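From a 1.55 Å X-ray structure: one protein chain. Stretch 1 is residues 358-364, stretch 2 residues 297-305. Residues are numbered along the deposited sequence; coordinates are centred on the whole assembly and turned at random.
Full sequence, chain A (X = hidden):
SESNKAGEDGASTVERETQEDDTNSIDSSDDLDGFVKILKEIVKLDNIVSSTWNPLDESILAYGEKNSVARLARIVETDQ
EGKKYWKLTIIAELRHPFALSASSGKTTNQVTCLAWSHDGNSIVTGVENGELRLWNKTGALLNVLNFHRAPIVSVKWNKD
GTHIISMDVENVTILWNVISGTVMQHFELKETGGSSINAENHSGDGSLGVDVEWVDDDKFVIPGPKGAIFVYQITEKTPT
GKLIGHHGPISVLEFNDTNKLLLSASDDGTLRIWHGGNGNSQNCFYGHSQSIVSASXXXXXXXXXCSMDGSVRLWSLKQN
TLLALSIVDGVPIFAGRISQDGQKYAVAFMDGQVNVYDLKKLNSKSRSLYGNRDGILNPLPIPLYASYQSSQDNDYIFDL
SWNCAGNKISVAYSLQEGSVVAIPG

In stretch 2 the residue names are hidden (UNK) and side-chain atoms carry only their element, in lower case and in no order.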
# COMPACT_ATOMS: atom_id res chain seq x y z
N ASP A 358 0.91 -8.16 -17.18
CA ASP A 358 2.32 -8.36 -17.46
C ASP A 358 2.91 -7.11 -18.09
O ASP A 358 2.45 -6.64 -19.13
CB ASP A 358 2.48 -9.56 -18.40
CG ASP A 358 3.93 -9.89 -18.69
OD1 ASP A 358 4.81 -9.49 -17.90
OD2 ASP A 358 4.18 -10.55 -19.72
N LEU A 359 3.94 -6.57 -17.44
CA LEU A 359 4.60 -5.36 -17.90
C LEU A 359 5.95 -5.66 -18.54
O LEU A 359 6.61 -4.76 -19.05
CB LEU A 359 4.81 -4.40 -16.73
CG LEU A 359 3.62 -4.14 -15.79
CD1 LEU A 359 4.05 -3.18 -14.69
CD2 LEU A 359 2.46 -3.56 -16.58
N LYS A 360 6.36 -6.92 -18.52
CA LYS A 360 7.66 -7.33 -19.06
C LYS A 360 8.03 -6.76 -20.42
O LYS A 360 9.05 -6.08 -20.55
CB LYS A 360 7.75 -8.86 -19.11
CG LYS A 360 9.12 -9.37 -19.53
CD LYS A 360 9.21 -10.89 -19.44
CE LYS A 360 10.60 -11.38 -19.81
NZ LYS A 360 10.73 -12.86 -19.68
N LYS A 361 7.22 -7.03 -21.44
CA LYS A 361 7.51 -6.54 -22.77
C LYS A 361 7.47 -5.01 -22.83
O LYS A 361 8.28 -4.39 -23.52
CB LYS A 361 6.54 -7.14 -23.79
CG LYS A 361 6.54 -8.66 -23.78
CD LYS A 361 7.96 -9.21 -23.87
CE LYS A 361 7.99 -10.72 -23.68
NZ LYS A 361 9.39 -11.24 -23.66
N LEU A 362 6.53 -4.42 -22.10
CA LEU A 362 6.41 -2.97 -22.07
C LEU A 362 7.64 -2.34 -21.42
O LEU A 362 7.96 -1.18 -21.69
CB LEU A 362 5.14 -2.57 -21.31
CG LEU A 362 3.83 -2.81 -22.07
CD1 LEU A 362 2.65 -2.79 -21.11
CD2 LEU A 362 3.68 -1.76 -23.16
N ASN A 363 8.33 -3.10 -20.58
CA ASN A 363 9.53 -2.61 -19.91
C ASN A 363 10.81 -2.96 -20.66
O ASN A 363 11.86 -2.36 -20.42
CB ASN A 363 9.63 -3.18 -18.49
CG ASN A 363 8.67 -2.53 -17.52
OD1 ASN A 363 8.41 -1.33 -17.61
ND2 ASN A 363 8.15 -3.30 -16.58
N SER A 364 10.73 -3.93 -21.56
CA SER A 364 11.90 -4.35 -22.33
C SER A 364 12.50 -3.19 -23.11
O SER A 364 13.67 -3.23 -23.50
CB SER A 364 11.52 -5.48 -23.30
OG SER A 364 10.63 -5.00 -24.30
N UNK A 297 5.59 2.98 -8.90
CA UNK A 297 6.66 3.23 -9.84
C UNK A 297 6.89 1.91 -10.56
O UNK A 297 6.75 0.84 -9.98
c UNK A 297 8.68 6.27 -10.89
c UNK A 297 8.18 7.31 -8.76
c UNK A 297 8.78 8.68 -10.59
c UNK A 297 8.92 7.54 -11.40
n UNK A 297 7.82 6.91 -7.50
c UNK A 297 8.31 6.14 -9.54
c UNK A 297 8.42 8.59 -9.27
c UNK A 297 7.95 3.61 -9.12
c UNK A 297 8.00 5.03 -8.71
c UNK A 297 7.70 5.54 -7.48
N UNK A 298 7.22 2.00 -11.84
CA UNK A 298 7.54 0.83 -12.65
C UNK A 298 8.93 1.20 -13.15
O UNK A 298 9.09 1.87 -14.17
c UNK A 298 7.00 -0.54 -14.67
c UNK A 298 6.57 0.66 -13.83
c UNK A 298 5.15 0.46 -13.31
N UNK A 299 9.95 0.78 -12.40
CA UNK A 299 11.30 1.15 -12.77
C UNK A 299 11.46 2.62 -12.44
O UNK A 299 10.82 3.14 -11.52
N UNK A 300 12.31 3.31 -13.20
CA UNK A 300 12.57 4.72 -12.96
C UNK A 300 11.97 5.67 -13.99
O UNK A 300 11.97 6.88 -13.79
c UNK A 300 14.08 4.96 -12.91
o UNK A 300 14.10 3.83 -10.81
c UNK A 300 14.76 4.17 -11.81
o UNK A 300 15.98 3.91 -11.95
N UNK A 301 11.46 5.12 -15.09
CA UNK A 301 10.91 5.96 -16.16
C UNK A 301 9.42 5.83 -16.40
O UNK A 301 8.89 6.45 -17.32
c UNK A 301 11.63 5.67 -17.48
o UNK A 301 13.74 6.51 -16.76
c UNK A 301 13.14 5.57 -17.32
o UNK A 301 13.71 4.56 -17.77
N UNK A 302 8.74 5.02 -15.59
CA UNK A 302 7.31 4.83 -15.77
C UNK A 302 6.59 4.70 -14.43
O UNK A 302 7.20 4.39 -13.42
c UNK A 302 7.04 3.54 -16.57
n UNK A 302 9.72 1.84 -19.56
c UNK A 302 7.75 3.45 -17.92
c UNK A 302 8.26 1.93 -19.86
c UNK A 302 7.44 2.12 -18.59
N UNK A 303 5.29 4.96 -14.45
CA UNK A 303 4.45 4.81 -13.27
C UNK A 303 3.16 4.15 -13.76
O UNK A 303 2.80 4.27 -14.93
c UNK A 303 5.37 6.73 -11.95
c UNK A 303 3.49 7.14 -13.55
c UNK A 303 4.11 6.15 -12.57
N UNK A 304 2.50 3.43 -12.87
CA UNK A 304 1.27 2.74 -13.23
C UNK A 304 0.22 3.07 -12.18
O UNK A 304 0.53 3.22 -11.00
c UNK A 304 0.28 0.51 -13.90
c UNK A 304 1.51 1.21 -13.33
c UNK A 304 1.89 0.63 -11.97
c UNK A 304 0.54 -0.92 -14.33
N UNK A 305 -1.02 3.19 -12.63
CA UNK A 305 -2.11 3.53 -11.73
C UNK A 305 -3.38 2.76 -12.07
O UNK A 305 -3.54 2.27 -13.18
c UNK A 305 -2.40 5.03 -11.80
o UNK A 305 -2.69 5.42 -13.14

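Position 297 carries one carbon followed by fused five- and six-membered rings holding eight carbons and one nitrogen. Only an indole fits, so this is Trp 297. Its side chain does not reach stretch 1; the large ring can stay partly exposed while its NH is satisfied elsewhere in the structure.

Position 298 has three carbons, the first carrying the other two. It is buried and directed toward stretch 1, where one branch lies 4.0 Å from Leu 359 CD1 and 3.4 Å from Asn 363 OD1. This is Val 298, and the branch is CG1. A compact apolar side chain suits a buried site beside a leucine methyl.

Position 299 has no side-chain atoms and is therefore Gly 299. Its phi of 73° is one that glycine adopts readily, which suits the turn between the strand segments.

Positions 300 and 301 each show two carbons, the second carrying two oxygens, identifying Asp 300 and Asp 301. Both lie in the loop, partly exposed, where charge is easily solvated, and neither reaches stretch 1.

At position 302 four carbons run in a row and end in nitrogen: Lys 302. The backbone closes the turn here, with Val 298 N donating to Lys 302 O at 2.9 Å, while the reverse bond, Lys 302 N to Val 298 O, is weak at 3.5 Å. The long chain lies against Leu 362 and Asn 363 of the helix, CE 3.6 Å from Leu 362 O and CD 3.7 Å from Asn 363 OD1. Flexible methylenes suit this partly exposed site.

Position 303 again has one carbon bearing two more, giving Val 303, out of reach of stretch 1; a branched apolar side chain suits this buried strand site. Position 304 has four carbons, forked at the first, with one arm two carbons long: Ile 304. Its CD1 comes 4.0 Å from Leu 359 CD2, the longer arm letting a buried strand residue reach the leucine. Position 305 has one carbon and one oxygen, Ser 305; it is buried and lies out of reach of stretch 1, but its hydroxyl is hydrogen-bonded elsewhere.

The contact is small, burying 234 Å² in all, and no hydrogen bond crosses it. Leu 359 anchors it, packing against both Val 298 and Ile 304, its CD1 lying near each and its CD2 near Ile 304 CD1. Asn 363 and the Leu 362 carbonyl add packing against Val 298 and the lysine chain. Asp 358 OD1 caps the helix by accepting from Lys 360 N at 3.1 Å.

Stretch 2, residues 297-305: WVGDDKVIS
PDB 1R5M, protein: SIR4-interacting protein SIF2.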